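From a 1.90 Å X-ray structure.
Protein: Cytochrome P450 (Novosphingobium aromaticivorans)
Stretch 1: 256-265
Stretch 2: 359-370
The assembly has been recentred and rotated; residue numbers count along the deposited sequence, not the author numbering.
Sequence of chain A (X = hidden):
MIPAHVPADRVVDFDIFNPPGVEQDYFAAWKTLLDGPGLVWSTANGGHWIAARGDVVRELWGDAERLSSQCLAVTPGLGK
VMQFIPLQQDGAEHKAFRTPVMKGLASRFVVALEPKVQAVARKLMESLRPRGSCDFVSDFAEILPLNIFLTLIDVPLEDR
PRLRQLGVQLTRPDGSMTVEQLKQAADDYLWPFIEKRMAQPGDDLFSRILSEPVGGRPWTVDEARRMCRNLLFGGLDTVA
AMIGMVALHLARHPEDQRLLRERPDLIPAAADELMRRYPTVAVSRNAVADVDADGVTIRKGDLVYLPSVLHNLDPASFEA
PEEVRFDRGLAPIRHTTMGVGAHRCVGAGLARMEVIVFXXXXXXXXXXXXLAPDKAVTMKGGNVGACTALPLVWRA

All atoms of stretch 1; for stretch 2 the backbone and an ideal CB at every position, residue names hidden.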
ATOM      1  N   ASP A 256       0.681 -21.724 -11.721  1.00 12.64           N
ATOM      2  CA  ASP A 256       1.727 -20.952 -10.999  1.00 12.48           C
ATOM      3  C   ASP A 256       2.033 -21.521  -9.637  1.00 11.67           C
ATOM      4  O   ASP A 256       3.170 -21.445  -9.192  1.00 10.36           O
ATOM      5  CB  ASP A 256       1.452 -19.443 -10.936  1.00 12.22           C
ATOM      6  CG  ASP A 256       1.607 -18.768 -12.324  1.00 18.70           C
ATOM      7  OD1 ASP A 256       1.139 -17.617 -12.499  1.00 17.63           O
ATOM      8  OD2 ASP A 256       2.165 -19.414 -13.261  1.00 19.83           O
ATOM      9  N   GLN A 257       1.048 -22.122  -8.946  1.00 11.05           N
ATOM     10  CA  GLN A 257       1.395 -22.814  -7.697  1.00 11.81           C
ATOM     11  C   GLN A 257       2.382 -23.915  -7.999  1.00 12.21           C
ATOM     12  O   GLN A 257       3.389 -24.116  -7.272  1.00 12.05           O
ATOM     13  CB  GLN A 257       0.158 -23.498  -7.061  1.00 12.65           C
ATOM     14  CG  GLN A 257      -0.829 -22.564  -6.423  1.00 12.72           C
ATOM     15  CD  GLN A 257      -2.032 -23.312  -5.830  1.00 12.61           C
ATOM     16  OE1 GLN A 257      -3.174 -22.940  -6.098  1.00 16.74           O
ATOM     17  NE2 GLN A 257      -1.780 -24.339  -5.027  1.00  8.39           N
ATOM     18  N   ARG A 258       2.085 -24.665  -9.071  1.00 13.01           N
ATOM     19  CA  ARG A 258       2.947 -25.784  -9.433  1.00 14.93           C
ATOM     20  C   ARG A 258       4.316 -25.284  -9.819  1.00 14.30           C
ATOM     21  O   ARG A 258       5.312 -25.817  -9.381  1.00 15.61           O
ATOM     22  CB  ARG A 258       2.359 -26.583 -10.602  1.00 15.97           C
ATOM     23  CG  ARG A 258       1.191 -27.465 -10.210  1.00 21.73           C
ATOM     24  CD  ARG A 258       0.818 -28.337 -11.402  1.00 29.71           C
ATOM     25  NE  ARG A 258      -0.238 -27.732 -12.214  1.00 34.23           N
ATOM     26  CZ  ARG A 258      -1.531 -27.843 -11.920  1.00 36.29           C
ATOM     27  NH1 ARG A 258      -1.908 -28.526 -10.840  1.00 37.67           N
ATOM     28  NH2 ARG A 258      -2.440 -27.268 -12.691  1.00 37.29           N
ATOM     29  N   LEU A 259       4.364 -24.262 -10.654  1.00 13.40           N
ATOM     30  CA  LEU A 259       5.668 -23.662 -11.022  1.00 12.81           C
ATOM     31  C   LEU A 259       6.543 -23.276  -9.835  1.00 12.22           C
ATOM     32  O   LEU A 259       7.743 -23.617  -9.776  1.00 11.17           O
ATOM     33  CB  LEU A 259       5.430 -22.433 -11.934  1.00 12.65           C
ATOM     34  CG  LEU A 259       6.664 -21.628 -12.347  1.00 15.26           C
ATOM     35  CD1 LEU A 259       7.655 -22.486 -13.167  1.00 16.54           C
ATOM     36  CD2 LEU A 259       6.188 -20.379 -13.138  1.00 18.29           C
ATOM     37  N   LEU A 260       5.971 -22.539  -8.876  1.00 11.23           N
ATOM     38  CA  LEU A 260       6.760 -22.031  -7.767  1.00 11.46           C
ATOM     39  C   LEU A 260       7.060 -23.051  -6.671  1.00 12.38           C
ATOM     40  O   LEU A 260       7.977 -22.844  -5.868  1.00 13.78           O
ATOM     41  CB  LEU A 260       6.161 -20.728  -7.186  1.00 10.71           C
ATOM     42  CG  LEU A 260       5.945 -19.624  -8.214  1.00 11.89           C
ATOM     43  CD1 LEU A 260       5.130 -18.461  -7.586  1.00 12.26           C
ATOM     44  CD2 LEU A 260       7.273 -19.124  -8.762  1.00 12.55           C
ATOM     45  N   ARG A 261       6.295 -24.143  -6.618  1.00 13.02           N
ATOM     46  CA  ARG A 261       6.666 -25.273  -5.765  1.00 13.87           C
ATOM     47  C   ARG A 261       7.786 -26.128  -6.376  1.00 14.77           C
ATOM     48  O   ARG A 261       8.669 -26.583  -5.656  1.00 15.60           O
ATOM     49  CB  ARG A 261       5.433 -26.102  -5.324  1.00 14.91           C
ATOM     50  CG  ARG A 261       4.677 -25.294  -4.227  1.00 15.74           C
ATOM     51  CD  ARG A 261       3.762 -26.023  -3.152  1.00 23.29           C
ATOM     52  NE  ARG A 261       2.479 -26.052  -3.748  1.00 22.36           N
ATOM     53  CZ  ARG A 261       1.321 -25.515  -3.381  1.00 17.90           C
ATOM     54  NH1 ARG A 261       1.001 -24.922  -2.204  1.00 17.03           N
ATOM     55  NH2 ARG A 261       0.414 -25.676  -4.297  1.00 12.54           N
ATOM     56  N   GLU A 262       7.735 -26.324  -7.689  1.00 16.36           N
ATOM     57  CA  GLU A 262       8.821 -26.988  -8.412  1.00 17.38           C
ATOM     58  C   GLU A 262      10.110 -26.151  -8.430  1.00 16.30           C
ATOM     59  O   GLU A 262      11.214 -26.680  -8.270  1.00 14.34           O
ATOM     60  CB  GLU A 262       8.373 -27.301  -9.834  1.00 17.90           C
ATOM     61  CG  GLU A 262       9.538 -27.695 -10.759  1.00 25.54           C
ATOM     62  CD  GLU A 262       9.164 -28.743 -11.787  1.00 32.22           C
ATOM     63  OE1 GLU A 262      10.064 -29.552 -12.163  1.00 35.48           O
ATOM     64  OE2 GLU A 262       7.975 -28.763 -12.209  1.00 35.72           O
ATOM     65  N   ARG A 263       9.970 -24.844  -8.648  1.00 14.25           N
ATOM     66  CA  ARG A 263      11.137 -23.978  -8.780  1.00 15.12           C
ATOM     67  C   ARG A 263      11.049 -22.839  -7.747  1.00 14.71           C
ATOM     68  O   ARG A 263      10.649 -21.728  -8.067  1.00 15.09           O
ATOM     69  CB  ARG A 263      11.243 -23.474 -10.246  1.00 14.49           C
ATOM     70  CG  ARG A 263      11.971 -24.481 -11.207  1.00 19.08           C
ATOM     71  CD  ARG A 263      13.482 -24.198 -11.115  1.00 18.40           C
ATOM     72  NE  ARG A 263      14.284 -24.856 -12.135  1.00 27.42           N
ATOM     73  CZ  ARG A 263      15.585 -24.674 -12.253  1.00 27.26           C
ATOM     74  NH1 ARG A 263      16.211 -23.834 -11.427  1.00 22.15           N
ATOM     75  NH2 ARG A 263      16.261 -25.307 -13.213  1.00 33.93           N
ATOM     76  N   PRO A 264      11.412 -23.122  -6.487  1.00 16.09           N
ATOM     77  CA  PRO A 264      11.349 -22.092  -5.455  1.00 15.12           C
ATOM     78  C   PRO A 264      12.300 -20.936  -5.731  1.00 13.74           C
ATOM     79  O   PRO A 264      12.095 -19.845  -5.216  1.00 12.86           O
ATOM     80  CB  PRO A 264      11.789 -22.839  -4.206  1.00 15.87           C
ATOM     81  CG  PRO A 264      11.318 -24.186  -4.437  1.00 18.09           C
ATOM     82  CD  PRO A 264      11.696 -24.435  -5.882  1.00 15.72           C
ATOM     83  N   ASP A 265      13.331 -21.189  -6.530  1.00 12.72           N
ATOM     84  CA  ASP A 265      14.272 -20.133  -6.958  1.00 11.96           C
ATOM     85  C   ASP A 265      13.648 -19.038  -7.861  1.00 11.19           C
ATOM     86  O   ASP A 265      14.284 -18.022  -8.106  1.00 11.44           O
ATOM     87  CB  ASP A 265      15.510 -20.758  -7.648  1.00 12.81           C
ATOM     88  CG  ASP A 265      15.149 -21.658  -8.857  1.00 15.83           C
ATOM     89  OD1 ASP A 265      14.260 -22.555  -8.710  1.00 15.84           O
ATOM     90  OD2 ASP A 265      15.744 -21.485  -9.966  1.00 16.11           O
ATOM     91  N   UNK A 359       5.208 -16.162  -0.021  1.00  9.98           N
ATOM     92  CA  UNK A 359       5.239 -17.180  -1.056  1.00  9.72           C
ATOM     93  C   UNK A 359       6.020 -18.391  -0.560  1.00  8.48           C
ATOM     94  O   UNK A 359       5.600 -19.517  -0.759  1.00  8.52           O
ATOM     95  CB  UNK A 359       5.854 -16.628  -2.343  1.00  9.72           C
ATOM     96  N   UNK A 360       7.153 -18.174   0.095  1.00  8.72           N
ATOM     97  CA  UNK A 360       7.969 -19.311   0.517  1.00 10.46           C
ATOM     98  C   UNK A 360       7.184 -20.160   1.507  1.00 11.05           C
ATOM     99  O   UNK A 360       7.162 -21.393   1.414  1.00 12.35           O
ATOM    100  CB  UNK A 360       9.286 -18.840   1.137  1.00 10.46           C
ATOM    101  N   UNK A 361       6.560 -19.515   2.464  1.00 10.70           N
ATOM    102  CA  UNK A 361       5.880 -20.276   3.505  1.00 11.97           C
ATOM    103  C   UNK A 361       4.568 -20.870   3.087  1.00 12.19           C
ATOM    104  O   UNK A 361       4.278 -22.020   3.478  1.00 12.97           O
ATOM    105  CB  UNK A 361       5.646 -19.384   4.726  1.00 11.97           C
ATOM    106  N   UNK A 362       3.779 -20.119   2.307  1.00 11.51           N
ATOM    107  CA  UNK A 362       2.445 -20.572   1.891  1.00 11.65           C
ATOM    108  C   UNK A 362       2.535 -21.715   0.907  1.00 13.16           C
ATOM    109  O   UNK A 362       1.879 -22.772   1.087  1.00 14.02           O
ATOM    110  CB  UNK A 362       1.652 -19.419   1.272  1.00 11.65           C
ATOM    111  N   UNK A 363       3.342 -21.515  -0.133  1.00 12.45           N
ATOM    112  CA  UNK A 363       3.611 -22.570  -1.101  1.00 13.44           C
ATOM    113  C   UNK A 363       4.339 -23.765  -0.511  1.00 14.06           C
ATOM    114  O   UNK A 363       4.011 -24.892  -0.846  1.00 14.94           O
ATOM    115  CB  UNK A 363       4.430 -22.004  -2.263  1.00 13.44           C
ATOM    116  N   UNK A 364       5.347 -23.519   0.324  1.00 14.07           N
ATOM    117  CA  UNK A 364       6.121 -24.583   0.937  1.00 15.57           C
ATOM    118  C   UNK A 364       5.321 -25.381   1.956  1.00 15.97           C
ATOM    119  O   UNK A 364       5.465 -26.605   2.044  1.00 16.57           O
ATOM    120  CB  UNK A 364       7.367 -23.998   1.605  1.00 15.57           C
ATOM    121  N   UNK A 365       4.458 -24.714   2.708  1.00 15.12           N
ATOM    122  CA  UNK A 365       3.727 -25.370   3.796  1.00 15.16           C
ATOM    123  C   UNK A 365       2.330 -25.870   3.467  1.00 15.59           C
ATOM    124  O   UNK A 365       1.824 -26.799   4.103  1.00 17.00           O
ATOM    125  CB  UNK A 365       3.619 -24.397   4.972  1.00 15.16           C
ATOM    126  N   UNK A 366       1.703 -25.284   2.459  1.00 15.05           N
ATOM    127  CA  UNK A 366       0.314 -25.618   2.118  1.00 14.24           C
ATOM    128  C   UNK A 366       0.250 -26.622   0.973  1.00 14.69           C
ATOM    129  O   UNK A 366       1.105 -26.599   0.051  1.00 14.65           O
ATOM    130  CB  UNK A 366      -0.462 -24.354   1.744  1.00 14.24           C
ATOM    131  N   UNK A 367      -0.759 -27.508   1.006  1.00 13.82           N
ATOM    132  CA  UNK A 367      -0.991 -28.318  -0.190  1.00 14.55           C
ATOM    133  C   UNK A 367      -1.580 -27.461  -1.279  1.00 13.86           C
ATOM    134  O   UNK A 367      -1.734 -26.255  -1.096  1.00 12.44           O
ATOM    135  CB  UNK A 367      -1.913 -29.501   0.112  1.00 14.55           C
ATOM    136  N   UNK A 368      -1.970 -28.083  -2.382  1.00 14.80           N
ATOM    137  CA  UNK A 368      -2.588 -27.350  -3.473  1.00 15.39           C
ATOM    138  C   UNK A 368      -3.884 -26.753  -2.950  1.00 14.72           C
ATOM    139  O   UNK A 368      -4.609 -27.413  -2.169  1.00 15.21           O
ATOM    140  CB  UNK A 368      -2.836 -28.248  -4.687  1.00 15.39           C
ATOM    141  N   UNK A 369      -4.166 -25.513  -3.330  1.00 12.87           N
ATOM    142  CA  UNK A 369      -5.372 -24.838  -2.838  1.00 12.69           C
ATOM    143  C   UNK A 369      -6.148 -24.192  -3.987  1.00 12.85           C
ATOM    144  O   UNK A 369      -5.599 -23.967  -5.080  1.00 12.93           O
ATOM    145  CB  UNK A 369      -5.003 -23.781  -1.795  1.00 12.69           C
ATOM    146  N   UNK A 370      -7.428 -23.879  -3.741  1.00 12.60           N
ATOM    147  CA  UNK A 370      -8.309 -23.351  -4.778  1.00 12.48           C
ATOM    148  C   UNK A 370      -9.362 -22.453  -4.172  1.00 13.60           C
ATOM    149  O   UNK A 370      -9.555 -22.441  -2.944  1.00 11.18           O
ATOM    150  CB  UNK A 370      -8.971 -24.487  -5.560  1.00 12.48           C
TER

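Helix 256-262 meets helix 359-365 almost at right angles (100°), so few positions of the second helix can engage the first. Position 359 points its CA-to-CB bond toward stretch 1, yet nothing there lies within 5.5 Å of the ideal CB. A long apolar side chain could use the direction; the residue is L359, whose CD2 ends 4.7 Å from L260 CD1.

Position 360 points sideways with open space around it, and only a long side chain could reach the loop after the first helix, where P264 offers a carbonyl. R360 does so, its NH1 coming 3.9 Å from P264 O, a proximity rather than a bond. Position 361 is out of reach; it is E361. Position 362 points sideways with no near neighbour; it is W362.

Position 363 is the crux. The CA of 363 is 6.2 Å from R261 CA, and its ideal CB sits 3.8 Å from R261 CG and 5.1 Å from L260 O. With aliphatic parts of Q257, L260 and R261 around it, it suits a branched or flexible apolar residue such as leucine, isoleucine or methionine. L363 packs its CD1 3.5 Å from L260 CB and its CD2 4.1 Å from Q257 CA, with CD2 also over one face of the R261 guanidinium. Its carbonyl takes a weak hydrogen bond from R261, NH1 to O 3.3 Å.

Positions 364 and 365 point away from stretch 1, and an ideal CB would lie 2.6 Å from the carbonyl O of 360 and 2.9 Å from that of 361, respectively. Any side chain, even a lone CB, would clash there, so glycine suits both: G364 and G365.

At 366 the chain leaves helical angles (-98/146). The ideal CB is 4.2 Å from R261 NH1, so polar or flexible apolar residues would both serve. M366 sends its end away. Position 367, at phi -72°, points away and admits proline among others; it is P367.

Position 368 has its ideal CB 4.2 Å from R261 NH2, and R258 adds a second guanidinium. Two positive groups favour an acid, with glutamate's length suiting the more distant one. E368, extended (chi1 and chi2 both t), forms a salt bridge from OE1 to R258 NH1 at 3.3 Å.

Position 369 points sideways beside Q257, where a broad, flat side chain could cover the amide. F369, chi1 p, lays one ring face against Q257 CD, while R261 NH1 approaches the ring edge, 4.2 Å from CE2. Position 370 meets nothing here; it is A370.

Stretch 2 359-370: LREWLGGMPEFA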
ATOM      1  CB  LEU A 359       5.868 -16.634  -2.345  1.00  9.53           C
ATOM      2  CG  LEU A 359       5.025 -15.573  -3.081  1.00 10.97           C
ATOM      3  CD1 LEU A 359       5.807 -14.816  -4.155  1.00  9.84           C
ATOM      4  CD2 LEU A 359       3.802 -16.251  -3.692  1.00 11.12           C
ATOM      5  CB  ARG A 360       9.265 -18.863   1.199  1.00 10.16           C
ATOM      6  CG  ARG A 360      10.280 -18.313   0.259  1.00 12.02           C
ATOM      7  CD  ARG A 360      11.625 -18.011   0.979  1.00 17.70           C
ATOM      8  NE  ARG A 360      12.433 -17.264   0.021  1.00 20.94           N
ATOM      9  CZ  ARG A 360      12.904 -17.755  -1.141  1.00 25.81           C
ATOM     10  NH1 ARG A 360      12.715 -19.031  -1.492  1.00 27.76           N
ATOM     11  NH2 ARG A 360      13.594 -16.971  -1.965  1.00 25.22           N
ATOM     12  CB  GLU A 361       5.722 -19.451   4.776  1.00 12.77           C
ATOM     13  CG  GLU A 361       7.028 -19.294   5.541  1.00 16.02           C
ATOM     14  CD  GLU A 361       7.678 -20.636   5.946  1.00 23.34           C
ATOM     15  OE1 GLU A 361       8.919 -20.742   5.844  1.00 24.88           O
ATOM     16  OE2 GLU A 361       6.956 -21.562   6.369  1.00 25.58           O
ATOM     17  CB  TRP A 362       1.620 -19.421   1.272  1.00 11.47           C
ATOM     18  CG  TRP A 362       0.132 -19.707   1.098  1.00 10.72           C
ATOM     19  CD1 TRP A 362      -0.520 -20.018  -0.066  1.00 10.66           C
ATOM     20  CD2 TRP A 362      -0.868 -19.679   2.117  1.00 11.32           C
ATOM     21  NE1 TRP A 362      -1.874 -20.199   0.174  1.00 13.13           N
ATOM     22  CE2 TRP A 362      -2.106 -19.992   1.508  1.00 12.45           C
ATOM     23  CE3 TRP A 362      -0.829 -19.449   3.494  1.00 10.54           C
ATOM     24  CZ2 TRP A 362      -3.306 -20.086   2.233  1.00 13.35           C
ATOM     25  CZ3 TRP A 362      -2.025 -19.511   4.209  1.00 10.13           C
ATOM     26  CH2 TRP A 362      -3.249 -19.827   3.568  1.00 14.18           C
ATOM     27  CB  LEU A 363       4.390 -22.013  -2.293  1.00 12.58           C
ATOM     28  CG  LEU A 363       3.579 -21.030  -3.141  1.00 11.33           C
ATOM     29  CD1 LEU A 363       4.483 -20.286  -4.134  1.00 16.65           C
ATOM     30  CD2 LEU A 363       2.496 -21.732  -3.895  1.00 14.73           C
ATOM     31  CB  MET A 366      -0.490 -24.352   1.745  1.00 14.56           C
ATOM     32  CG  MET A 366      -0.605 -23.338   2.895  1.00 13.70           C
ATOM     33  SD  MET A 366      -1.716 -23.894   4.234  1.00 16.85           S
ATOM     34  CE  MET A 366      -3.239 -23.829   3.306  1.00 13.77           C
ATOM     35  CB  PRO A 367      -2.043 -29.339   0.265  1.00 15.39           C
ATOM     36  CG  PRO A 367      -2.760 -28.693   1.375  1.00 14.65           C
ATOM     37  CD  PRO A 367      -1.707 -27.814   2.094  1.00 13.92           C
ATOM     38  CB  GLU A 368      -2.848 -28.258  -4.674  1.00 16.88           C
ATOM     39  CG  GLU A 368      -3.380 -27.486  -5.868  1.00 23.72           C
ATOM     40  CD  GLU A 368      -3.356 -28.268  -7.185  1.00 32.87           C
ATOM     41  OE1 GLU A 368      -3.756 -27.666  -8.199  1.00 32.89           O
ATOM     42  OE2 GLU A 368      -2.950 -29.468  -7.218  1.00 37.63           O
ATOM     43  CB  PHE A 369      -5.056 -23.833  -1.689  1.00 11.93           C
ATOM     44  CG  PHE A 369      -4.116 -22.733  -2.091  1.00 11.90           C
ATOM     45  CD1 PHE A 369      -4.603 -21.498  -2.534  1.00 13.38           C
ATOM     46  CD2 PHE A 369      -2.744 -22.944  -2.082  1.00 10.46           C
ATOM     47  CE1 PHE A 369      -3.734 -20.472  -2.935  1.00 12.80           C
ATOM     48  CE2 PHE A 369      -1.844 -21.904  -2.516  1.00 10.78           C
ATOM     49  CZ  PHE A 369      -2.364 -20.674  -2.923  1.00 11.89           C
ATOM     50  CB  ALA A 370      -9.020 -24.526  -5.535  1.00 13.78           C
TER
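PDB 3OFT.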